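Local coordinates for synaptic vesicle glycoprotein 2C (Homo sapiens, PDB 5JLV) that is a synaptic vesicle membrane glycoprotein whose luminal domain probably serves as a neuronal receptor for botulinum neurotoxin A, at residues A29-N34 and M45-G50; R51-K56 and T71-T76; T90-T95 and C110-N115. All blocks are in the same frame, centred on the assembly; numbering follows the deposited sequence.

Overall arrangement
From the N terminus the three contacts form in series, without nesting or crossing. Contact 1 closes a ten-residue loop by bringing 29-34 beside 45-50. Contact 2 then joins 51-56 to 71-76 across fourteen residues, and contact 3 joins 90-95 to 110-115 across another fourteen. Contacts 1 and 2 share strand 46-53, which pairs with strand 31-33 and with 71-73; strand 71-73 in turn pairs with 91-93, linking contact 2 to contact 3. All three therefore lie in one curled sheet. Contacts 2 and 3 join residues twenty positions apart, one coil of the beta-helix, and the rings of Phe52, Phe72, Phe92 and Phe112 follow one another along its inner face, Phe112 at the partly exposed end.

Contact 1: residues A29-N34 and M45-G50; sequences ANFTIN and MEYDNG
Phe31 lays one face of its ring over the backbone of Gly50, whose CA stands 3.8 Å from the ring centroid in a CH-pi contact. The CA is only 18° off the ring normal and lies somewhat toward the rim, near CZ. Glycine suits this place because a side chain leaving on this face would run into the ring. The CG of Phe31 sits between the backbone N and the carbonyl carbon (chi1 61°), and the end of the side chain comes nearer to 45-50 than its base does. Its CZ also reaches Tyr47 CD1 at 3.8 Å, the two aromatic side chains crossing at a slant. Beyond the pair, Phe31 meets Phe52 edge-to-face and Tyr47 stacks on Phe67, so both rings belong to the aromatic interior.

The backbones meet at the corner. Asp48 O accepts the N-H of Asn30 at 3.0 Å, and the CA of Ala29 approaches the same oxygen to 3.1 Å; the small methyl of Ala29 rests near Asp48 CB. Asn30 and Asn49 both have positive phi, a conformation asparagine tolerates better than most residues, and at both the chain changes direction. A water near this turn lies 3.1 Å from Phe31 O and 2.9 Å from Asn49 O, helping to bridge the two chains. Parallel strands that turn corners around an aromatic interior are typical of the pentapeptide-repeat beta-helix, here in its N-terminal part.

Contact 2: residues R51-K56 and T71-T76; sequences RFIGVK and TFEDVT
Glu73 O takes the N-H of Gly54 at 2.7 Å, with a nearly straight bond, while the CA-H of Ile53 leans on the same oxygen. The neighbouring Phe52 O accepts Glu73 N at 2.8 Å and meets the CA-H of Phe72; the CG1 methyl of Val75 merely packs against it. Phe52 N donates to Thr71 O in turn, and past the corner Thr76 N binds Val55 O at 3.1 Å, so the two segments stay in register through the bend. Gly54 and Asp74 both have positive phi there; glycine adopts it without strain, and Asp74 fastens its corner by accepting Asn94 ND2 at OD1.

On the inner face the rings of Phe52 and Phe72 lie side by side, pointing the same way, in an offset stack with centroids 4.4 Å apart and planes at 5°. Phe52 CD1 sits above the rim of Phe72, 3.5 Å from Phe72 CE2. Both CG atoms are anti to the carbonyl carbon and so leave the same way, and nearly equal chi2 (84° and 83°) turns the ring planes alike. A flat, apolar side chain suits repeated stacking of this kind. The outer face is mixed: Ile53 CD1 rests on Glu73 CB at 3.9 Å and also lies over one face of the Arg51 guanidinium, while the methylenes of Lys56 run past Thr76 OG1. In-register parallel strands one twenty-residue coil apart, with large apolar side chains, here phenylalanine, stacked inside, are typical of the quadrilateral beta-helix built from pentapeptide repeats.

Contact 3: residues T90-T95 and C110-N115; sequences TVFDNT and CSFFHN
Phe113 O is shared by two groups: Asn94 N donates to it at 2.8 Å, tilted 34° from the carbonyl plane, and a water donates to it while accepting Thr95 N. Upstream, Phe92 O receives Phe113 N, Ser111 O receives Phe92 N at 2.8 Å, and Thr90 O receives Ser111 N. Cys110 SG adds a weak bond from Thr90 N at 3.7 Å.

The side chains are satisfied largely from elsewhere. Thr90 OG1 bonds to Ile88 O and Cys70 N, Thr95 OG1 to Phe97 N, and Asn94 ND2 to Asp74 OD1. Held from that end, the Asn94 amide puts OD1 over the centre of the His114 ring, 3.6 Å from NE2. His114 ND1 donates near the ring plane to Asn115 O at 2.6 Å, though Asn115 is poorly ordered. Phe112 ends the phenylalanine column, with Phe92 CD1 over one face of its ring, 3.3 Å from Phe112 CZ.

On the far side of 110-113 a strand of another protein chain pairs antiparallel, and a basic side chain there makes a cation-pi contact with Phe113. The chemistry implies an edge strand bonded on one side, its other backbone edge available to a partner strand, consistent with a recognition role.

Contact 1: residues A29-N34 and M45-G50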
loop_
_atom_site.group_PDB
_atom_site.type_symbol
_atom_site.label_atom_id
_atom_site.label_comp_id
_atom_site.label_asym_id
_atom_site.label_seq_id
_atom_site.Cartn_x
_atom_site.Cartn_y
_atom_site.Cartn_z
ATOM N N ALA C 29 14.252 27.850 11.303
ATOM C CA ALA C 29 13.915 27.201 10.033
ATOM C C ALA C 29 15.078 27.217 9.037
ATOM O O ALA C 29 15.911 28.137 9.043
ATOM C CB ALA C 29 12.673 27.842 9.421
ATOM N N ASN C 30 15.132 26.182 8.194
ATOM C CA ASN C 30 16.038 26.144 7.043
ATOM C C ASN C 30 17.497 26.419 7.423
ATOM O O ASN C 30 18.154 27.294 6.842
ATOM C CB ASN C 30 15.564 27.130 5.954
ATOM C CG ASN C 30 16.070 26.773 4.568
ATOM O OD1 ASN C 30 17.008 25.990 4.411
ATOM N ND2 ASN C 30 15.459 27.358 3.551
ATOM N N PHE C 31 17.992 25.679 8.409
ATOM C CA PHE C 31 19.364 25.849 8.867
ATOM C C PHE C 31 20.134 24.554 8.730
ATOM O O PHE C 31 19.545 23.459 8.647
ATOM C CB PHE C 31 19.413 26.357 10.319
ATOM C CG PHE C 31 18.769 25.431 11.315
ATOM C CD1 PHE C 31 17.429 25.578 11.656
ATOM C CD2 PHE C 31 19.506 24.411 11.926
ATOM C CE1 PHE C 31 16.833 24.726 12.568
ATOM C CE2 PHE C 31 18.910 23.553 12.841
ATOM C CZ PHE C 31 17.573 23.712 13.163
ATOM N N THR C 32 21.450 24.682 8.683
ATOM C CA THR C 32 22.323 23.544 8.707
ATOM C C THR C 32 23.304 23.733 9.835
ATOM O O THR C 32 23.970 24.757 9.915
ATOM C CB THR C 32 23.061 23.376 7.365
ATOM O OG1 THR C 32 22.106 23.069 6.345
ATOM C CG2 THR C 32 24.087 22.243 7.441
ATOM N N ILE C 33 23.345 22.763 10.739
ATOM C CA ILE C 33 24.409 22.682 11.725
ATOM C C ILE C 33 25.274 21.465 11.396
ATOM O O ILE C 33 24.759 20.368 11.147
ATOM C CB ILE C 33 23.858 22.618 13.170
ATOM C CG1 ILE C 33 23.247 23.971 13.560
ATOM C CG2 ILE C 33 24.966 22.263 14.154
ATOM C CD1 ILE C 33 22.201 23.888 14.653
ATOM N N ASN C 34 26.582 21.682 11.333
ATOM C CA ASN C 34 27.525 20.603 11.060
ATOM C C ASN C 34 28.786 20.711 11.920
ATOM O O ASN C 34 29.874 20.296 11.511
ATOM C CB ASN C 34 27.861 20.537 9.557
ATOM C CG ASN C 34 28.636 21.750 9.069
ATOM O OD1 ASN C 34 28.728 22.766 9.757
ATOM N ND2 ASN C 34 29.196 21.646 7.871
ATOM N N MET C 45 11.281 25.397 21.829
ATOM C CA MET C 45 11.537 25.842 20.466
ATOM C C MET C 45 10.981 24.874 19.422
ATOM O O MET C 45 10.960 23.658 19.642
ATOM C CB MET C 45 13.044 25.993 20.240
ATOM C CG MET C 45 13.737 26.982 21.163
ATOM S SD MET C 45 13.026 28.627 21.027
ATOM C CE MET C 45 13.267 28.975 19.284
ATOM N N GLU C 46 10.543 25.415 18.286
ATOM C CA GLU C 46 10.305 24.596 17.110
ATOM C C GLU C 46 11.472 24.714 16.121
ATOM O O GLU C 46 12.090 25.779 15.994
ATOM C CB GLU C 46 8.970 24.938 16.435
ATOM C CG GLU C 46 8.642 24.011 15.266
ATOM C CD GLU C 46 7.230 24.166 14.736
ATOM O OE1 GLU C 46 6.348 24.631 15.492
ATOM O OE2 GLU C 46 6.994 23.799 13.563
ATOM N N TYR C 47 11.776 23.610 15.448
ATOM C CA TYR C 47 12.805 23.568 14.427
ATOM C C TYR C 47 12.206 22.950 13.155
ATOM O O TYR C 47 11.852 21.766 13.145
ATOM C CB TYR C 47 14.025 22.748 14.916
ATOM C CG TYR C 47 14.566 23.203 16.271
ATOM C CD1 TYR C 47 15.497 24.245 16.360
ATOM C CD2 TYR C 47 14.120 22.618 17.459
ATOM C CE1 TYR C 47 15.987 24.671 17.593
ATOM C CE2 TYR C 47 14.605 23.038 18.694
ATOM C CZ TYR C 47 15.537 24.065 18.751
ATOM O OH TYR C 47 16.007 24.497 19.967
ATOM N N ASP C 48 12.059 23.777 12.113
ATOM C CA ASP C 48 11.484 23.369 10.821
ATOM C C ASP C 48 12.617 23.218 9.830
ATOM O O ASP C 48 13.448 24.129 9.693
ATOM C CB ASP C 48 10.525 24.444 10.274
ATOM C CG ASP C 48 9.152 24.406 10.922
ATOM O OD1 ASP C 48 8.949 23.638 11.886
ATOM O OD2 ASP C 48 8.263 25.165 10.460
ATOM N N ASN C 49 12.657 22.079 9.139
ATOM C CA ASN C 49 13.654 21.840 8.088
ATOM C C ASN C 49 15.088 22.071 8.567
ATOM O O ASN C 49 15.909 22.674 7.877
ATOM C CB ASN C 49 13.324 22.682 6.847
ATOM C CG ASN C 49 11.908 22.452 6.365
ATOM O OD1 ASN C 49 11.625 21.454 5.708
ATOM N ND2 ASN C 49 10.998 23.354 6.728
ATOM N N GLY C 50 15.370 21.597 9.770
ATOM C CA GLY C 50 16.704 21.672 10.326
ATOM C C GLY C 50 17.521 20.484 9.879
ATOM O O GLY C 50 17.028 19.349 9.853
HETATM O O HOH W 1 18.044 23.286 5.942
#

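Contact 2: residues R51-K56 and T71-T76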
loop_
_atom_site.group_PDB
_atom_site.type_symbol
_atom_site.label_atom_id
_atom_site.label_comp_id
_atom_site.label_asym_id
_atom_site.label_seq_id
_atom_site.Cartn_x
_atom_site.Cartn_y
_atom_site.Cartn_z
ATOM N N ARG C 51 18.762 20.750 9.508
ATOM C CA ARG C 51 19.685 19.703 9.126
ATOM C C ARG C 51 20.869 19.657 10.083
ATOM O O ARG C 51 21.689 20.578 10.135
ATOM C CB ARG C 51 20.135 19.896 7.676
ATOM C CG ARG C 51 19.002 19.667 6.681
ATOM C CD ARG C 51 19.314 20.191 5.291
ATOM N NE ARG C 51 20.552 19.642 4.739
ATOM C CZ ARG C 51 20.738 18.365 4.408
ATOM N NH1 ARG C 51 19.769 17.469 4.585
ATOM N NH2 ARG C 51 21.905 17.983 3.900
ATOM N N PHE C 52 20.912 18.597 10.874
ATOM C CA PHE C 52 22.024 18.322 11.754
ATOM C C PHE C 52 22.872 17.250 11.083
ATOM O O PHE C 52 22.526 16.056 11.111
ATOM C CB PHE C 52 21.497 17.846 13.113
ATOM C CG PHE C 52 20.492 18.793 13.747
ATOM C CD1 PHE C 52 19.139 18.746 13.398
ATOM C CD2 PHE C 52 20.900 19.730 14.687
ATOM C CE1 PHE C 52 18.218 19.611 13.982
ATOM C CE2 PHE C 52 19.984 20.597 15.272
ATOM C CZ PHE C 52 18.642 20.531 14.921
ATOM N N ILE C 53 23.957 17.688 10.437
ATOM C CA ILE C 53 24.772 16.830 9.568
ATOM C C ILE C 53 26.190 16.688 10.123
ATOM O O ILE C 53 26.961 17.651 10.123
ATOM C CB ILE C 53 24.876 17.402 8.120
ATOM C CG1 ILE C 53 23.515 17.900 7.593
ATOM C CG2 ILE C 53 25.525 16.393 7.180
ATOM C CD1 ILE C 53 22.531 16.808 7.203
ATOM N N GLY C 54 26.533 15.488 10.591
ATOM C CA GLY C 54 27.876 15.228 11.135
ATOM C C GLY C 54 28.133 15.904 12.469
ATOM O O GLY C 54 29.276 16.156 12.835
ATOM N N VAL C 55 27.063 16.191 13.196
ATOM C CA VAL C 55 27.148 16.901 14.454
ATOM C C VAL C 55 27.528 15.952 15.588
ATOM O O VAL C 55 27.053 14.812 15.644
ATOM C CB VAL C 55 25.804 17.591 14.776
ATOM C CG1 VAL C 55 25.821 18.238 16.154
ATOM C CG2 VAL C 55 25.468 18.614 13.703
ATOM N N LYS C 56 28.398 16.419 16.478
ATOM C CA LYS C 56 28.593 15.763 17.766
ATOM C C LYS C 56 27.878 16.551 18.866
ATOM O O LYS C 56 28.216 17.708 19.133
ATOM C CB LYS C 56 30.084 15.602 18.084
ATOM C CG LYS C 56 30.829 14.700 17.108
ATOM C CD LYS C 56 32.243 14.386 17.577
ATOM C CE LYS C 56 33.198 15.516 17.248
ATOM N NZ LYS C 56 34.614 15.103 17.445
ATOM N N THR C 71 16.333 16.654 9.515
ATOM C CA THR C 71 17.205 15.534 9.175
ATOM C C THR C 71 18.358 15.510 10.169
ATOM O O THR C 71 19.063 16.515 10.340
ATOM C CB THR C 71 17.778 15.674 7.747
ATOM O OG1 THR C 71 16.712 15.721 6.796
ATOM C CG2 THR C 71 18.707 14.506 7.402
ATOM N N PHE C 72 18.517 14.381 10.853
ATOM C CA PHE C 72 19.707 14.109 11.653
ATOM C C PHE C 72 20.519 13.070 10.900
ATOM O O PHE C 72 20.032 11.961 10.644
ATOM C CB PHE C 72 19.327 13.578 13.038
ATOM C CG PHE C 72 18.668 14.604 13.938
ATOM C CD1 PHE C 72 17.293 14.873 13.837
ATOM C CD2 PHE C 72 19.407 15.284 14.900
ATOM C CE1 PHE C 72 16.685 15.806 14.678
ATOM C CE2 PHE C 72 18.800 16.219 15.742
ATOM C CZ PHE C 72 17.443 16.480 15.630
ATOM N N GLU C 73 21.741 13.434 10.509
ATOM C CA GLU C 73 22.538 12.581 9.633
ATOM C C GLU C 73 23.992 12.493 10.077
ATOM O O GLU C 73 24.664 13.519 10.235
ATOM C CB GLU C 73 22.458 13.087 8.198
ATOM C CG GLU C 73 23.184 12.230 7.193
ATOM C CD GLU C 73 22.908 12.674 5.778
ATOM O OE1 GLU C 73 23.751 13.398 5.210
ATOM O OE2 GLU C 73 21.839 12.318 5.241
ATOM N N ASP C 74 24.468 11.259 10.270
ATOM C CA ASP C 74 25.838 10.992 10.736
ATOM C C ASP C 74 26.158 11.752 12.021
ATOM O O ASP C 74 27.195 12.411 12.119
ATOM C CB ASP C 74 26.879 11.311 9.645
ATOM C CG ASP C 74 26.854 10.309 8.498
ATOM O OD1 ASP C 74 26.607 9.110 8.753
ATOM O OD2 ASP C 74 27.098 10.718 7.338
ATOM N N VAL C 75 25.259 11.665 12.997
ATOM C CA VAL C 75 25.462 12.339 14.271
ATOM C C VAL C 75 25.814 11.349 15.383
ATOM O O VAL C 75 25.346 10.194 15.386
ATOM C CB VAL C 75 24.275 13.261 14.676
ATOM C CG1 VAL C 75 23.712 14.005 13.467
ATOM C CG2 VAL C 75 23.182 12.495 15.383
ATOM N N THR C 76 26.688 11.788 16.287
ATOM C CA THR C 76 26.945 11.065 17.526
ATOM C C THR C 76 26.557 11.954 18.700
ATOM O O THR C 76 26.461 13.176 18.548
ATOM C CB THR C 76 28.414 10.637 17.663
ATOM O OG1 THR C 76 29.254 11.791 17.587
ATOM C CG2 THR C 76 28.791 9.649 16.567
#

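Contact 3: residues T90-T95 and C110-N115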
loop_
_atom_site.group_PDB
_atom_site.type_symbol
_atom_site.label_atom_id
_atom_site.label_comp_id
_atom_site.label_asym_id
_atom_site.label_seq_id
_atom_site.Cartn_x
_atom_site.Cartn_y
_atom_site.Cartn_z
ATOM N N THR C 90 10.410 13.483 10.399
ATOM C CA THR C 90 11.832 13.718 10.611
ATOM C C THR C 90 12.594 12.435 10.303
ATOM O O THR C 90 12.080 11.325 10.507
ATOM C CB THR C 90 12.095 14.258 12.039
ATOM O OG1 THR C 90 11.628 15.606 12.123
ATOM C CG2 THR C 90 13.593 14.218 12.425
ATOM N N VAL C 91 13.796 12.592 9.761
ATOM C CA VAL C 91 14.617 11.458 9.349
ATOM C C VAL C 91 15.850 11.370 10.239
ATOM O O VAL C 91 16.543 12.374 10.468
ATOM C CB VAL C 91 15.034 11.586 7.877
ATOM C CG1 VAL C 91 15.996 10.467 7.477
ATOM C CG2 VAL C 91 13.795 11.603 6.985
ATOM N N PHE C 92 16.094 10.174 10.763
ATOM C CA PHE C 92 17.284 9.891 11.537
ATOM C C PHE C 92 18.133 8.889 10.755
ATOM O O PHE C 92 17.845 7.681 10.728
ATOM C CB PHE C 92 16.906 9.341 12.912
ATOM C CG PHE C 92 15.997 10.256 13.706
ATOM C CD1 PHE C 92 14.610 10.117 13.641
ATOM C CD2 PHE C 92 16.527 11.252 14.515
ATOM C CE1 PHE C 92 13.774 10.960 14.376
ATOM C CE2 PHE C 92 15.693 12.097 15.255
ATOM C CZ PHE C 92 14.320 11.952 15.175
ATOM N N ASP C 93 19.165 9.414 10.096
ATOM C CA ASP C 93 19.978 8.658 9.148
ATOM C C ASP C 93 21.389 8.452 9.695
ATOM O O ASP C 93 22.187 9.394 9.779
ATOM C CB ASP C 93 20.021 9.385 7.795
ATOM C CG ASP C 93 20.698 8.568 6.702
ATOM O OD1 ASP C 93 21.222 7.473 6.991
ATOM O OD2 ASP C 93 20.723 9.035 5.542
ATOM N N ASN C 94 21.689 7.215 10.076
ATOM C CA ASN C 94 22.983 6.888 10.662
ATOM C C ASN C 94 23.339 7.769 11.882
ATOM O O ASN C 94 24.443 8.337 11.967
ATOM C CB ASN C 94 24.089 6.932 9.597
ATOM C CG ASN C 94 25.246 6.025 9.935
ATOM O OD1 ASN C 94 25.054 4.952 10.524
ATOM N ND2 ASN C 94 26.460 6.437 9.565
ATOM N N THR C 95 22.390 7.881 12.813
ATOM C CA THR C 95 22.643 8.489 14.113
ATOM C C THR C 95 22.953 7.403 15.144
ATOM O O THR C 95 22.784 6.205 14.871
ATOM C CB THR C 95 21.446 9.322 14.610
ATOM O OG1 THR C 95 20.411 8.450 15.097
ATOM C CG2 THR C 95 20.895 10.210 13.493
ATOM N N CYS C 110 8.049 9.317 11.426
ATOM C CA CYS C 110 9.470 9.503 11.428
ATOM C C CYS C 110 10.174 8.280 10.865
ATOM O O CYS C 110 9.731 7.131 11.061
ATOM C CB CYS C 110 9.976 9.838 12.835
ATOM S SG CYS C 110 9.504 11.500 13.370
ATOM N N SER C 111 11.275 8.532 10.172
ATOM C CA SER C 111 12.068 7.467 9.570
ATOM C C SER C 111 13.400 7.284 10.299
ATOM O O SER C 111 14.084 8.271 10.639
ATOM C CB SER C 111 12.313 7.764 8.088
ATOM O OG SER C 111 11.093 7.907 7.381
ATOM N N PHE C 112 13.764 6.025 10.520
ATOM C CA PHE C 112 15.031 5.664 11.154
ATOM C C PHE C 112 15.842 4.743 10.251
ATOM O O PHE C 112 15.427 3.609 9.996
ATOM C CB PHE C 112 14.776 4.957 12.487
ATOM C CG PHE C 112 14.379 5.884 13.590
ATOM C CD1 PHE C 112 13.052 6.255 13.760
ATOM C CD2 PHE C 112 15.331 6.393 14.453
ATOM C CE1 PHE C 112 12.687 7.123 14.779
ATOM C CE2 PHE C 112 14.976 7.256 15.471
ATOM C CZ PHE C 112 13.645 7.617 15.637
ATOM N N PHE C 113 16.980 5.234 9.758
ATOM C CA PHE C 113 17.925 4.399 8.978
ATOM C C PHE C 113 19.274 4.269 9.670
ATOM O O PHE C 113 19.776 5.230 10.248
ATOM C CB PHE C 113 18.186 4.980 7.579
ATOM C CG PHE C 113 16.975 5.537 6.898
ATOM C CD1 PHE C 113 15.822 4.764 6.733
ATOM C CD2 PHE C 113 16.996 6.830 6.381
ATOM C CE1 PHE C 113 14.706 5.290 6.092
ATOM C CE2 PHE C 113 15.884 7.356 5.733
ATOM C CZ PHE C 113 14.742 6.585 5.583
ATOM N N HIS C 114 19.884 3.093 9.573
ATOM C CA HIS C 114 21.227 2.884 10.119
ATOM C C HIS C 114 21.952 1.793 9.335
ATOM O O HIS C 114 21.340 0.792 8.952
ATOM C CB HIS C 114 21.139 2.522 11.612
ATOM C CG HIS C 114 22.408 2.760 12.375
ATOM N ND1 HIS C 114 23.488 1.898 12.319
ATOM C CD2 HIS C 114 22.760 3.746 13.236
ATOM C CE1 HIS C 114 24.457 2.358 13.093
ATOM N NE2 HIS C 114 24.042 3.478 13.660
ATOM N N ASN C 115 23.247 1.989 9.075
ATOM C CA ASN C 115 24.093 0.911 8.551
ATOM C C ASN C 115 24.081 -0.275 9.508
ATOM O O ASN C 115 24.041 -0.086 10.722
ATOM C CB ASN C 115 25.540 1.382 8.373
ATOM C CG ASN C 115 25.675 2.504 7.367
ATOM O OD1 ASN C 115 24.712 2.889 6.713
ATOM N ND2 ASN C 115 26.882 3.036 7.242
HETATM O O HOH W 2 19.679 6.748 12.906
#